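Local coordinates for Sec-alkyl sulfatase (Pseudomonas sp. dsm 6611, PDB 2YHE) that hydrolyses (R)-secondary-alkyl sulfates enantioselectively with strict inversion of configuration, giving (S)-alcohols and sulfate, and works as a zinc-dependent homodimer, at the interface of chains A and B. Numbering follows the deposited sequence. Chains: chain A/B, Sec-alkyl sulfatase.

The interface of chains A and B. Residues chain A 443-445, 453-454; chain B 476, 479, 482.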
ATOM      1  N   ASP A 443      16.141   4.556   8.812  1.00 38.82           N
ATOM      2  CA  ASP A 443      15.629   5.302   9.945  1.00 38.13           C
ATOM      3  C   ASP A 443      15.803   6.816   9.754  1.00 42.51           C
ATOM      4  O   ASP A 443      16.617   7.466  10.436  1.00 41.70           O
ATOM      5  CB  ASP A 443      16.283   4.778  11.232  1.00 39.22           C
ATOM      6  CG  ASP A 443      15.553   5.064  12.524  1.00 39.45           C
ATOM      7  OD1 ASP A 443      14.367   5.490  12.463  1.00 40.72           O
ATOM      8  OD2 ASP A 443      16.163   4.863  13.605  1.00 38.53           O
ATOM      9  N   PRO A 444      15.004   7.418   8.835  1.00 38.10           N
ATOM     10  CA  PRO A 444      15.094   8.873   8.632  1.00 37.15           C
ATOM     11  C   PRO A 444      14.696   9.665   9.881  1.00 41.44           C
ATOM     12  O   PRO A 444      13.834   9.218  10.630  1.00 42.23           O
ATOM     13  CB  PRO A 444      14.103   9.103   7.489  1.00 38.00           C
ATOM     14  CG  PRO A 444      14.038   7.784   6.774  1.00 41.71           C
ATOM     15  CD  PRO A 444      14.007   6.835   7.920  1.00 38.49           C
ATOM     16  N   PHE A 445      15.327  10.827  10.111  1.00 37.36           N
ATOM     17  CA  PHE A 445      15.009  11.726  11.232  1.00 36.54           C
ATOM     18  C   PHE A 445      13.678  12.452  10.966  1.00 39.49           C
ATOM     19  O   PHE A 445      13.342  12.707   9.799  1.00 37.57           O
ATOM     20  CB  PHE A 445      16.109  12.793  11.406  1.00 39.00           C
ATOM     21  CG  PHE A 445      17.363  12.363  12.129  1.00 41.56           C
ATOM     22  CD1 PHE A 445      17.393  12.288  13.511  1.00 44.52           C
ATOM     23  CD2 PHE A 445      18.520  12.039  11.421  1.00 45.12           C
ATOM     24  CE1 PHE A 445      18.544  11.862  14.176  1.00 47.89           C
ATOM     25  CE2 PHE A 445      19.674  11.622  12.085  1.00 46.46           C
ATOM     26  CZ  PHE A 445      19.677  11.538  13.458  1.00 46.61           C
ATOM     27  N   ARG A 453      19.783  19.677  11.534  1.00 41.91           N
ATOM     28  CA  ARG A 453      21.040  19.017  11.150  1.00 41.49           C
ATOM     29  C   ARG A 453      21.526  19.435   9.768  1.00 46.05           C
ATOM     30  O   ARG A 453      22.711  19.702   9.612  1.00 48.04           O
ATOM     31  CB  ARG A 453      20.883  17.487  11.210  1.00 40.09           C
ATOM     32  CG  ARG A 453      20.951  16.927  12.614  1.00 38.96           C
ATOM     33  CD  ARG A 453      20.403  15.534  12.703  1.00 31.11           C
ATOM     34  NE  ARG A 453      20.114  15.171  14.095  1.00 38.50           N
ATOM     35  CZ  ARG A 453      20.937  14.494  14.895  1.00 59.67           C
ATOM     36  NH1 ARG A 453      22.121  14.066  14.446  1.00 35.23           N
ATOM     37  NH2 ARG A 453      20.579  14.220  16.143  1.00 58.02           N
ATOM     38  N   TYR A 454      20.629  19.467   8.765  1.00 41.14           N
ATOM     39  CA  TYR A 454      20.958  19.862   7.394  1.00 40.44           C
ATOM     40  C   TYR A 454      21.370  21.307   7.317  1.00 43.10           C
ATOM     41  O   TYR A 454      22.367  21.597   6.651  1.00 43.56           O
ATOM     42  CB  TYR A 454      19.803  19.587   6.411  1.00 41.79           C
ATOM     43  CG  TYR A 454      19.844  18.192   5.829  1.00 44.52           C
ATOM     44  CD1 TYR A 454      20.848  17.812   4.946  1.00 47.57           C
ATOM     45  CD2 TYR A 454      18.883  17.253   6.161  1.00 45.35           C
ATOM     46  CE1 TYR A 454      20.904  16.519   4.424  1.00 51.21           C
ATOM     47  CE2 TYR A 454      18.911  15.968   5.630  1.00 47.19           C
ATOM     48  CZ  TYR A 454      19.925  15.599   4.761  1.00 59.61           C
ATOM     49  OH  TYR A 454      19.949  14.318   4.241  1.00 61.55           O
TER
ATOM     50  N   ASP B 476      27.140   9.384  16.702  1.00 48.06           N
ATOM     51  CA  ASP B 476      25.941   9.741  15.951  1.00 47.82           C
ATOM     52  C   ASP B 476      26.017   9.045  14.575  1.00 52.62           C
ATOM     53  O   ASP B 476      26.066   9.691  13.515  1.00 53.18           O
ATOM     54  CB  ASP B 476      25.858  11.272  15.827  1.00 49.18           C
ATOM     55  CG  ASP B 476      24.539  11.832  15.316  1.00 56.72           C
ATOM     56  OD1 ASP B 476      23.602  11.030  15.058  1.00 54.98           O
ATOM     57  OD2 ASP B 476      24.448  13.065  15.153  1.00 64.70           O
ATOM     58  N   TRP B 479      23.338   9.824  11.838  1.00 44.83           N
ATOM     59  CA  TRP B 479      23.567  11.020  11.032  1.00 44.06           C
ATOM     60  C   TRP B 479      24.701  10.808  10.042  1.00 47.79           C
ATOM     61  O   TRP B 479      24.595  11.230   8.877  1.00 46.69           O
ATOM     62  CB  TRP B 479      23.779  12.263  11.895  1.00 42.02           C
ATOM     63  CG  TRP B 479      24.001  13.510  11.101  1.00 42.34           C
ATOM     64  CD1 TRP B 479      25.132  14.272  11.088  1.00 45.25           C
ATOM     65  CD2 TRP B 479      23.091  14.118  10.151  1.00 41.78           C
ATOM     66  NE1 TRP B 479      24.974  15.345  10.221  1.00 44.48           N
ATOM     67  CE2 TRP B 479      23.734  15.271   9.632  1.00 45.15           C
ATOM     68  CE3 TRP B 479      21.795  13.806   9.694  1.00 42.35           C
ATOM     69  CZ2 TRP B 479      23.124  16.112   8.693  1.00 43.64           C
ATOM     70  CZ3 TRP B 479      21.192  14.649   8.770  1.00 43.23           C
ATOM     71  CH2 TRP B 479      21.862  15.772   8.264  1.00 43.63           C
ATOM     72  N   GLN B 482      23.558   9.121   6.919  1.00 38.38           N
ATOM     73  CA  GLN B 482      22.749  10.016   6.095  1.00 39.04           C
ATOM     74  C   GLN B 482      23.658  10.903   5.243  1.00 44.39           C
ATOM     75  O   GLN B 482      23.438  11.058   4.038  1.00 44.45           O
ATOM     76  CB  GLN B 482      21.756  10.817   6.960  1.00 40.37           C
ATOM     77  CG  GLN B 482      20.314  10.579   6.515  1.00 62.70           C
ATOM     78  CD  GLN B 482      19.373  10.301   7.665  1.00 97.48           C
ATOM     79  OE1 GLN B 482      19.519   9.309   8.390  1.00 95.47           O
ATOM     80  NE2 GLN B 482      18.352  11.139   7.827  1.00 92.23           N
TER
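B:Trp479 pushes its indole into chain A between A:Tyr454, A:Arg453 and A:Phe445. The six-membered ring leads. Its CH2 corner points at the face of A:Tyr454, over the centre of the phenol ring. The two rings meet edge-to-face, with planes 79° apart and centroids 5.1 Å apart. The indole side chain has CG anti to the backbone N (chi1 -179°), which directs the ring away from its own helix toward chain A. One indole face is covered by the aliphatic part of A:Arg453. CB of this arginine lies over the six-membered ring, 3.6 Å from its centroid, in a CH-pi contact. Its CD continues along the same ring toward CE3 of B:Trp479, at 3.7 Å. A:Phe445 comes up near the rim of the indole, with CE2 3.9 Å from CE3 of B:Trp479. The phenyl and indole side chains run at about a right angle.

The guanidinium of A:Arg453 stays on the same side of the indole, above the root of the side chain, with NH1 3.5 Å from CB of B:Trp479. CZ of A:Phe445 sits over the centre of one guanidinium face, a contact within chain A that should help fix its turn. Extended from CG to NE, the arginine runs along the indole face from the six-membered ring toward CB of B:Trp479, which brings NH1 to B:Asp476. NH1 of A:Arg453 donates to carboxylate OD2 of B:Asp476 at 2.6 Å, a hydrogen bond and salt bridge. OD2 accepts through its syn lone pair and lies near the guanidinium plane, although the two flat groups are turned 77° apart. OD1 of B:Asp476 also takes a weak bond from the backbone N of B:Trp479, tying the acid to the start of its helix.

On the other flank, the amide of B:Gln482 meets the rim of the A:Phe445 ring, with NE2 of B:Gln482 3.7 Å from CD2 of A:Phe445. A:Pro444 and A:Asp443 border the B:Gln482 amide more loosely.

Chain A contributes a loop and helix 447-457; chain B contributes helix 477-490 and the residue preceding it. The patch belongs to the two-fold homodimer interface, within the alkyl sulfatase dimerisation region, and recurs with the chains exchanged.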